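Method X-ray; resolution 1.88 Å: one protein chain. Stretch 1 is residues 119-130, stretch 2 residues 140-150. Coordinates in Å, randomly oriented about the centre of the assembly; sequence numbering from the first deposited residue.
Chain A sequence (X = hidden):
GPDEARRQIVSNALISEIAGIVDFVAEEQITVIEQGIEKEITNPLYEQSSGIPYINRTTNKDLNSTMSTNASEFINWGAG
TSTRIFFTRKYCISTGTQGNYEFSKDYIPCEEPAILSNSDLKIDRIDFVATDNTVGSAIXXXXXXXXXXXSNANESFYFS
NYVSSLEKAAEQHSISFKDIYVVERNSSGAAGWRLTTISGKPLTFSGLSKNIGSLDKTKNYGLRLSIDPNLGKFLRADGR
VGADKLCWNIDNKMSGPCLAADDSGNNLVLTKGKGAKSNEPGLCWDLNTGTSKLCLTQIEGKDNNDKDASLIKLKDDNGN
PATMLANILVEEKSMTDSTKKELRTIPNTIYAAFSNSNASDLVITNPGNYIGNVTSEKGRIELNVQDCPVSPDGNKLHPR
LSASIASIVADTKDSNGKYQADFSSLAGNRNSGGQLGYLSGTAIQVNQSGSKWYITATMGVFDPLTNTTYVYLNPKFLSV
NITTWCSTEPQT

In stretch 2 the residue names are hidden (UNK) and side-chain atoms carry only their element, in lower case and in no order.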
# COMPACT_ATOMS: atom_id res chain seq x y z
N SER A 119 -16.90 -44.20 -2.76
CA SER A 119 -16.06 -44.22 -1.56
C SER A 119 -16.83 -44.80 -0.38
O SER A 119 -18.06 -44.85 -0.39
CB SER A 119 -15.57 -42.81 -1.23
OG SER A 119 -16.65 -41.90 -1.20
N ASP A 120 -16.09 -45.23 0.63
CA ASP A 120 -16.70 -45.83 1.82
C ASP A 120 -17.54 -44.82 2.60
O ASP A 120 -18.43 -45.18 3.36
CB ASP A 120 -15.61 -46.42 2.72
CG ASP A 120 -15.03 -47.71 2.16
OD1 ASP A 120 -15.66 -48.32 1.27
OD2 ASP A 120 -13.95 -48.13 2.63
N LEU A 121 -17.24 -43.54 2.40
CA LEU A 121 -17.92 -42.46 3.10
C LEU A 121 -18.45 -41.46 2.09
O LEU A 121 -17.70 -40.97 1.24
CB LEU A 121 -16.96 -41.79 4.09
CG LEU A 121 -17.52 -40.96 5.24
CD1 LEU A 121 -18.42 -41.78 6.15
CD2 LEU A 121 -16.38 -40.35 6.04
N LYS A 122 -19.75 -41.17 2.17
CA LYS A 122 -20.43 -40.28 1.22
C LYS A 122 -21.43 -39.39 1.94
O LYS A 122 -21.98 -39.77 2.96
CB LYS A 122 -21.19 -41.09 0.17
CG LYS A 122 -20.35 -42.02 -0.67
CD LYS A 122 -21.23 -42.83 -1.60
CE LYS A 122 -20.38 -43.64 -2.58
NZ LYS A 122 -21.16 -44.76 -3.18
N ILE A 123 -21.70 -38.22 1.38
CA ILE A 123 -22.79 -37.40 1.91
C ILE A 123 -24.14 -37.96 1.47
O ILE A 123 -24.41 -38.08 0.28
CB ILE A 123 -22.69 -35.93 1.46
CG1 ILE A 123 -21.36 -35.34 1.93
CG2 ILE A 123 -23.88 -35.12 2.00
CD1 ILE A 123 -20.99 -34.02 1.27
N ASP A 124 -24.98 -38.32 2.44
CA ASP A 124 -26.25 -38.97 2.14
C ASP A 124 -27.42 -37.99 2.20
O ASP A 124 -28.47 -38.20 1.59
CB ASP A 124 -26.48 -40.11 3.13
CG ASP A 124 -27.59 -41.04 2.69
OD1 ASP A 124 -27.59 -41.45 1.50
OD2 ASP A 124 -28.48 -41.35 3.51
N ARG A 125 -27.23 -36.90 2.93
CA ARG A 125 -28.34 -36.03 3.26
C ARG A 125 -27.81 -34.76 3.90
O ARG A 125 -26.77 -34.77 4.56
CB ARG A 125 -29.29 -36.77 4.21
CG ARG A 125 -30.19 -35.91 5.03
CD ARG A 125 -31.06 -36.78 5.93
NE ARG A 125 -31.61 -36.01 7.04
CZ ARG A 125 -32.45 -36.50 7.93
NH1 ARG A 125 -32.87 -37.76 7.82
NH2 ARG A 125 -32.90 -35.73 8.91
N ILE A 126 -28.52 -33.67 3.66
CA ILE A 126 -28.16 -32.36 4.19
C ILE A 126 -29.37 -31.76 4.87
O ILE A 126 -30.48 -31.80 4.33
CB ILE A 126 -27.67 -31.41 3.08
CG1 ILE A 126 -26.42 -32.00 2.42
CG2 ILE A 126 -27.39 -30.02 3.63
CD1 ILE A 126 -26.02 -31.29 1.12
N ASP A 127 -29.16 -31.22 6.07
CA ASP A 127 -30.22 -30.56 6.83
C ASP A 127 -29.89 -29.08 7.00
O ASP A 127 -28.89 -28.76 7.62
CB ASP A 127 -30.39 -31.19 8.24
CG ASP A 127 -30.88 -32.64 8.20
OD1 ASP A 127 -31.03 -33.21 7.10
OD2 ASP A 127 -31.10 -33.23 9.30
N PHE A 128 -30.73 -28.21 6.45
CA PHE A 128 -30.62 -26.76 6.65
C PHE A 128 -31.47 -26.38 7.87
O PHE A 128 -32.69 -26.28 7.76
CB PHE A 128 -31.12 -25.96 5.44
CG PHE A 128 -30.23 -26.05 4.22
CD1 PHE A 128 -28.88 -26.32 4.33
CD2 PHE A 128 -30.77 -25.82 2.96
CE1 PHE A 128 -28.07 -26.39 3.19
CE2 PHE A 128 -29.96 -25.89 1.83
CZ PHE A 128 -28.62 -26.18 1.95
N VAL A 129 -30.82 -26.18 9.01
CA VAL A 129 -31.55 -25.92 10.26
C VAL A 129 -32.03 -24.47 10.32
O VAL A 129 -31.21 -23.55 10.35
CB VAL A 129 -30.67 -26.26 11.48
CG1 VAL A 129 -31.42 -25.99 12.78
CG2 VAL A 129 -30.20 -27.72 11.41
N ALA A 130 -33.34 -24.26 10.33
CA ALA A 130 -33.92 -22.91 10.27
C ALA A 130 -33.89 -22.22 11.61
O ALA A 130 -34.13 -22.85 12.65
CB ALA A 130 -35.33 -22.96 9.75
N UNK A 140 -29.25 -21.41 10.50
CA UNK A 140 -28.29 -21.18 11.57
C UNK A 140 -27.32 -22.33 11.74
O UNK A 140 -26.32 -22.23 12.46
c UNK A 140 -29.00 -20.92 12.91
o UNK A 140 -31.15 -20.73 14.86
c UNK A 140 -30.41 -21.74 14.82
c UNK A 140 -29.74 -22.10 13.49
o UNK A 140 -30.19 -22.46 15.82
N UNK A 141 -27.60 -23.44 11.07
CA UNK A 141 -26.69 -24.57 11.11
C UNK A 141 -26.89 -25.43 9.87
O UNK A 141 -28.02 -25.57 9.41
n UNK A 141 -28.87 -29.39 14.24
c UNK A 141 -25.75 -26.34 12.71
c UNK A 141 -28.09 -28.35 14.47
c UNK A 141 -26.92 -25.42 12.38
c UNK A 141 -25.99 -27.12 13.98
n UNK A 141 -26.94 -28.22 13.80
n UNK A 141 -28.45 -27.43 15.36
N UNK A 142 -25.80 -25.99 9.35
CA UNK A 142 -25.91 -26.93 8.24
C UNK A 142 -25.36 -28.28 8.68
O UNK A 142 -24.19 -28.39 9.04
c UNK A 142 -25.59 -25.05 6.58
c UNK A 142 -25.40 -27.43 5.81
c UNK A 142 -25.15 -26.46 6.97
N UNK A 143 -26.21 -29.30 8.66
CA UNK A 143 -25.80 -30.64 9.05
C UNK A 143 -25.61 -31.52 7.81
O UNK A 143 -26.45 -31.52 6.93
o UNK A 143 -25.95 -29.99 11.76
o UNK A 143 -27.97 -30.86 12.01
c UNK A 143 -26.93 -30.66 11.34
c UNK A 143 -26.86 -31.30 9.95
N UNK A 144 -24.51 -32.27 7.80
CA UNK A 144 -24.22 -33.22 6.73
C UNK A 144 -24.20 -34.63 7.32
O UNK A 144 -23.41 -34.90 8.22
c UNK A 144 -23.07 -30.21 3.41
c UNK A 144 -22.73 -29.08 4.14
c UNK A 144 -22.50 -30.43 6.12
c UNK A 144 -23.11 -31.45 4.04
c UNK A 144 -22.83 -31.57 5.40
c UNK A 144 -22.44 -29.20 5.50
c UNK A 144 -22.87 -32.91 6.07
N UNK A 145 -25.07 -35.50 6.83
CA UNK A 145 -25.09 -36.88 7.29
C UNK A 145 -24.26 -37.69 6.32
O UNK A 145 -24.57 -37.74 5.12
c UNK A 145 -27.65 -35.37 8.36
c UNK A 145 -26.53 -37.45 7.38
c UNK A 145 -26.51 -38.97 7.55
c UNK A 145 -27.28 -36.83 8.57
N UNK A 146 -23.19 -38.28 6.83
CA UNK A 146 -22.28 -39.08 6.01
C UNK A 146 -22.53 -40.55 6.27
O UNK A 146 -22.47 -40.99 7.42
c UNK A 146 -21.18 -36.35 5.71
c UNK A 146 -20.23 -37.51 5.63
c UNK A 146 -20.82 -38.73 6.33
c UNK A 146 -18.88 -37.16 6.26
N UNK A 147 -22.81 -41.30 5.21
CA UNK A 147 -23.06 -42.72 5.36
C UNK A 147 -21.77 -43.53 5.21
O UNK A 147 -20.95 -43.26 4.33
o UNK A 147 -24.37 -44.60 4.56
c UNK A 147 -24.12 -43.20 4.35
c UNK A 147 -23.64 -42.97 2.92
N UNK A 148 -21.61 -44.50 6.10
CA UNK A 148 -20.52 -45.47 6.07
C UNK A 148 -20.94 -46.69 5.26
O UNK A 148 -21.94 -47.33 5.58
c UNK A 148 -20.15 -45.95 7.47
c UNK A 148 -17.84 -45.02 7.71
c UNK A 148 -19.14 -45.10 8.18
c UNK A 148 -19.46 -44.45 9.36
c UNK A 148 -16.89 -44.26 8.39
c UNK A 148 -18.53 -43.69 10.05
c UNK A 148 -17.24 -43.60 9.56
N UNK A 149 -20.19 -47.03 4.22
CA UNK A 149 -20.42 -48.29 3.54
C UNK A 149 -19.47 -49.34 4.11
O UNK A 149 -18.33 -49.48 3.65
c UNK A 149 -20.63 -49.42 1.28
o UNK A 149 -21.77 -49.49 0.78
c UNK A 149 -20.25 -48.15 2.03
o UNK A 149 -19.78 -50.34 1.20
N UNK A 150 -19.93 -50.07 5.13
CA UNK A 150 -19.09 -51.02 5.84
C UNK A 150 -18.56 -52.12 4.92
O UNK A 150 -17.35 -52.33 4.81
c UNK A 150 -19.86 -51.65 7.01
c UNK A 150 -21.38 -53.52 4.31
n UNK A 150 -21.49 -54.97 4.64
c UNK A 150 -21.65 -52.63 5.52
c UNK A 150 -20.65 -52.90 6.64
O HOH W 1 -29.78 -32.85 11.74

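Position 140 carries three side-chain carbons, the third bearing two oxygens: a carboxylate on a two-carbon stem, hence glutamate. Its backbone N donates to V129 O (2.9 Å), and the side chain of E140 passes V129, CG to V129 CG1 at 4.3 Å.

At 141, three carbons lead to a nitrogen and then to a carbon holding two more nitrogens. This guanidinium identifies arginine. R141 O accepts from V129 N (2.9 Å), and V129 CG2 sits over one face of the guanidinium, 3.5 Å from R141 NH2.

Position 142 has one carbon carrying two others. Three carbons with a fork at the first define the skeleton of valine. V142 CG1 lies 3.9 Å from I126 CG2 and 3.9 Å from F128 CE1, at the edge of that ring.

At 143, two carbons end in two oxygens, one carbon shorter than at 140: aspartate. Its backbone pairs twice with D127, D127 N to D143 O and D143 N to D127 O, both 2.9 Å. The carboxylate of D143 is held by R141, with R141 NH2 to D143 OD2 at 2.8 Å, a salt bridge within the strand.

Position 144 shows one carbon and a six-carbon ring without a heteroatom, which is phenylalanine. F144 CD1 approaches I126 CG1 at 3.7 Å, while I123 CG2 lies at the ring edge.

Position 145 has four carbons forked at the first, one arm two carbons long: isoleucine. I145 N donates to R125 O (2.9 Å) and I145 O accepts from D124 N (2.8 Å). Two successive residues of stretch 1 thus serve one residue opposite, the signature of a beta bulge.

At 146, four carbons fork at the second, giving leucine. L146 CD1 meets I123 CG1 at 3.9 Å, and L146 CB meets L121 CD1 at 3.9 Å.

Position 147 has one carbon bearing an oxygen and a carbon: threonine. T147 N donates to K122 O (2.8 Å), K122 N returns a longer bond to T147 O (3.2 Å), and T147 CG2 packs 4.0 Å from D124 CB.

Position 148 repeats the carbon-plus-six-carbon-ring pattern, again phenylalanine. L121 CD1 stands 3.8 Å from the centroid of the F148 ring and 17° off its normal, a CH-pi contact over the face.

At 149, two carbons end in two oxygens: aspartate. D149 N donates to D120 O (2.7 Å).

Position 150, four carbons in a row ending in nitrogen, is lysine; K150 makes no contact with stretch 1.

The contact is an antiparallel strand pair joined by nine backbone hydrogen bonds and burying 1059 Å². L121, I123, I126 and F128 pack with V142, F144, L146 and F148 on one face. On the other, R125 and R141 each bind an aspartate two residues along, and one water oxygen lies 2.8 Å from D127 OD2 and 2.7 Å from D143 OD2, within hydrogen-bonding reach of both carboxylates.

Stretch 2 140-150: ERVDFILTFDK
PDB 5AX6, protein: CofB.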